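Long-range contact in Agap007691-pb (Anopheles gambiae, PDB 5C98), which is a serpin that probably inhibits serine-type endopeptidases, although its own function has not been established: residues S238-L243 with M355-R360. Numbering follows the deposited sequence. Where two conformers were deposited one is given.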
ATOM      1  N   SER A 238      -6.011  10.364  -7.034  1.00 16.88           N
ATOM      2  CA  SER A 238      -5.152  11.541  -6.986  1.00 15.59           C
ATOM      3  C   SER A 238      -4.079  11.316  -5.948  1.00 16.59           C
ATOM      4  O   SER A 238      -4.288  10.559  -5.014  1.00 18.15           O
ATOM      5  CB  SER A 238      -5.988  12.777  -6.654  1.00 20.15           C
ATOM      6  OG  SER A 238      -5.229  13.961  -6.867  1.00 23.26           O
ATOM      7  N   MET A 239      -2.936  11.974  -6.121  1.00 15.93           N
ATOM      8  CA  MET A 239      -1.787  11.802  -5.246  1.00 13.67           C
ATOM      9  C   MET A 239      -1.568  13.093  -4.471  1.00 15.08           C
ATOM     10  O   MET A 239      -1.158  14.100  -5.047  1.00 16.22           O
ATOM     11  CB  MET A 239      -0.538  11.476  -6.057  1.00 16.10           C
ATOM     12  CG  MET A 239       0.705  11.319  -5.211  1.00 17.20           C
ATOM     13  SD  MET A 239       2.193  10.829  -6.093  1.00 20.34           S
ATOM     14  CE  MET A 239       2.468  12.254  -7.140  1.00 22.23           C
ATOM     15  N   LEU A 240      -1.800  13.039  -3.172  1.00 15.11           N
ATOM     16  CA  LEU A 240      -1.491  14.164  -2.309  0.50 13.85           C
ATOM     17  C   LEU A 240      -0.020  14.092  -1.941  1.00 14.77           C
ATOM     18  O   LEU A 240       0.469  13.056  -1.488  1.00 17.29           O
ATOM     19  CB  LEU A 240      -2.378  14.090  -1.069  0.50 16.41           C
ATOM     20  CG  LEU A 240      -2.537  15.333  -0.199  0.50 12.43           C
ATOM     21  CD1 LEU A 240      -3.282  16.423  -0.916  0.50 15.98           C
ATOM     22  CD2 LEU A 240      -3.232  14.963   1.099  0.50 14.02           C
ATOM     23  N   VAL A 241       0.691  15.196  -2.154  1.00 13.32           N
ATOM     24  CA  VAL A 241       2.114  15.268  -1.863  1.00 15.05           C
ATOM     25  C   VAL A 241       2.298  16.276  -0.749  1.00 14.84           C
ATOM     26  O   VAL A 241       1.848  17.424  -0.865  1.00 15.33           O
ATOM     27  CB  VAL A 241       2.956  15.660  -3.078  1.00 14.56           C
ATOM     28  CG1 VAL A 241       4.434  15.639  -2.729  1.00 16.23           C
ATOM     29  CG2 VAL A 241       2.682  14.726  -4.245  1.00 16.25           C
ATOM     30  N   LEU A 242       2.941  15.849   0.321  1.00 13.70           N
ATOM     31  CA  LEU A 242       3.210  16.688   1.491  1.00 13.60           C
ATOM     32  C   LEU A 242       4.708  16.953   1.533  1.00 14.62           C
ATOM     33  O   LEU A 242       5.508  16.026   1.737  1.00 14.17           O
ATOM     34  CB  LEU A 242       2.756  16.006   2.776  1.00 15.96           C
ATOM     35  CG  LEU A 242       1.344  15.437   2.804  1.00 21.27           C
ATOM     36  CD1 LEU A 242       1.016  14.917   4.207  1.00 20.50           C
ATOM     37  CD2 LEU A 242       0.331  16.449   2.355  1.00 22.59           C
ATOM     38  N   LEU A 243       5.084  18.215   1.357  1.00 14.16           N
ATOM     39  CA  LEU A 243       6.480  18.624   1.302  1.00 14.02           C
ATOM     40  C   LEU A 243       6.787  19.461   2.532  1.00 13.76           C
ATOM     41  O   LEU A 243       6.287  20.591   2.650  1.00 15.54           O
ATOM     42  CB  LEU A 243       6.705  19.441   0.029  1.00 16.37           C
ATOM     43  CG  LEU A 243       8.090  20.024  -0.177  1.00 16.52           C
ATOM     44  CD1 LEU A 243       9.130  18.946  -0.403  1.00 16.40           C
ATOM     45  CD2 LEU A 243       8.087  20.990  -1.375  1.00 18.25           C
ATOM     46  N   MET A 355       6.251  12.976   1.611  1.00 12.30           N
ATOM     47  CA  MET A 355       5.281  11.910   1.800  1.00 11.49           C
ATOM     48  C   MET A 355       4.209  12.032   0.718  1.00 13.76           C
ATOM     49  O   MET A 355       3.880  13.136   0.261  1.00 14.47           O
ATOM     50  CB  MET A 355       4.631  12.037   3.194  1.00 15.10           C
ATOM     51  CG  MET A 355       3.489  11.076   3.489  1.00 16.01           C
ATOM     52  SD  MET A 355       2.968  11.383   5.210  1.00 17.26           S
ATOM     53  CE  MET A 355       1.659  10.167   5.335  1.00 21.87           C
ATOM     54  N   PHE A 356       3.658  10.889   0.307  1.00 13.75           N
ATOM     55  CA  PHE A 356       2.568  10.886  -0.651  1.00 13.11           C
ATOM     56  C   PHE A 356       1.440   9.987  -0.167  1.00 12.64           C
ATOM     57  O   PHE A 356       1.657   9.013   0.554  1.00 13.79           O
ATOM     58  CB  PHE A 356       3.049  10.470  -2.058  1.00 13.34           C
ATOM     59  CG  PHE A 356       3.637   9.104  -2.128  1.00 16.41           C
ATOM     60  CD1 PHE A 356       2.841   7.988  -2.258  1.00 17.59           C
ATOM     61  CD2 PHE A 356       5.015   8.943  -2.092  1.00 18.73           C
ATOM     62  CE1 PHE A 356       3.421   6.705  -2.318  1.00 21.83           C
ATOM     63  CE2 PHE A 356       5.588   7.685  -2.168  1.00 21.10           C
ATOM     64  CZ  PHE A 356       4.800   6.574  -2.272  1.00 20.79           C
ATOM     65  N   LEU A 357       0.220  10.327  -0.563  1.00 13.38           N
ATOM     66  CA  LEU A 357      -0.980   9.548  -0.255  1.00 12.93           C
ATOM     67  C   LEU A 357      -1.782   9.412  -1.534  1.00 13.96           C
ATOM     68  O   LEU A 357      -2.141  10.423  -2.150  1.00 15.94           O
ATOM     69  CB  LEU A 357      -1.850  10.218   0.817  1.00 15.41           C
ATOM     70  CG  LEU A 357      -1.127  10.471   2.133  1.00 15.02           C
ATOM     71  CD1 LEU A 357      -0.480  11.865   2.125  1.00 17.95           C
ATOM     72  CD2 LEU A 357      -2.086  10.361   3.251  1.00 20.08           C
ATOM     73  N   ILE A 358      -2.053   8.177  -1.949  1.00 13.74           N
ATOM     74  CA  ILE A 358      -2.889   7.930  -3.111  1.00 13.41           C
ATOM     75  C   ILE A 358      -4.306   7.746  -2.610  1.00 14.99           C
ATOM     76  O   ILE A 358      -4.571   6.845  -1.801  1.00 15.90           O
ATOM     77  CB  ILE A 358      -2.441   6.667  -3.870  1.00 13.83           C
ATOM     78  CG1 ILE A 358      -0.941   6.728  -4.168  1.00 15.52           C
ATOM     79  CG2 ILE A 358      -3.301   6.441  -5.121  1.00 17.35           C
ATOM     80  CD1 ILE A 358      -0.541   7.911  -5.075  1.00 19.47           C
ATOM     81  N   ARG A 359      -5.217   8.597  -3.086  1.00 16.73           N
ATOM     82  CA  ARG A 359      -6.575   8.641  -2.573  1.00 15.20           C
ATOM     83  C   ARG A 359      -7.590   8.495  -3.697  1.00 17.51           C
ATOM     84  O   ARG A 359      -7.341   8.868  -4.845  1.00 19.49           O
ATOM     85  CB  ARG A 359      -6.870   9.929  -1.803  1.00 17.04           C
ATOM     86  CG  ARG A 359      -5.903  10.229  -0.690  1.00 17.19           C
ATOM     87  CD  ARG A 359      -6.330  11.408   0.185  1.00 20.50           C
ATOM     88  NE  ARG A 359      -6.458  12.646  -0.568  1.00 21.89           N
ATOM     89  CZ  ARG A 359      -7.106  13.727  -0.127  1.00 29.04           C
ATOM     90  NH1 ARG A 359      -7.720  13.701   1.055  1.00 28.39           N
ATOM     91  NH2 ARG A 359      -7.159  14.829  -0.872  1.00 27.70           N
ATOM     92  N   ARG A 360      -8.717   7.875  -3.377  1.00 18.93           N
ATOM     93  CA  ARG A 360      -9.883   7.904  -4.245  1.00 19.62           C
ATOM     94  C   ARG A 360     -10.504   9.293  -4.103  1.00 19.90           C
ATOM     95  O   ARG A 360     -10.798   9.727  -2.982  1.00 23.17           O
ATOM     96  CB  ARG A 360     -10.839   6.783  -3.819  1.00 20.81           C
ATOM     97  CG  ARG A 360     -12.048   6.603  -4.708  1.00 27.20           C
ATOM     98  CD  ARG A 360     -13.026   5.586  -4.140  1.00 24.68           C
ATOM     99  NE  ARG A 360     -14.143   5.429  -5.071  1.00 39.02           N
ATOM    100  CZ  ARG A 360     -15.370   5.038  -4.742  1.00 54.32           C
ATOM    101  NH1 ARG A 360     -15.677   4.748  -3.484  1.00 59.46           N
ATOM    102  NH2 ARG A 360     -16.298   4.938  -5.684  1.00 55.40           N
TER
HETATM  103  O   HOH W   1      -5.302  12.694  -3.131  1.00 20.82           O
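Met239 and Ile358 face each other at a non-hydrogen-bonded pair, the closest side-chain approach across the strands: Ile358 CD1 presses against Met239 CG at 3.6 Å. Met239 CG stands anti to its backbone N (chi1 178°), laying the side chain across Phe356 CB. The bend at chi3 then leaves SD oblique to the ring, 5.3 Å from the Phe356 centroid and 41° off its normal, a Met-aromatic contact. Leu327 packs on all three. The backbones run antiparallel, joined by six N-H...O bonds at the pairs Ser238-Arg359, Leu240-Leu357 and Leu242-Met355. These are neighbouring strands of serpin beta-sheet B, flanked by strands 224-230 and 366-372. On the other face Leu357 CD1 fills the notch between Leu240, in one of its two conformers, and Leu242, 4.0 Å from Leu242 CD1, while Met355 runs alongside and brings SD to that same methyl. Arg359 bends at chi3 (-60°), turning a face of its guanidinium to Leu240, whose CD2, in that conformer, sits 4.2 Å above the centre of the plane. At the edge, NE donates to a water at 2.8 Å, which gives a weak bond to Ser238 O; NH2 forms salt bridges with Asp228 and Asp266.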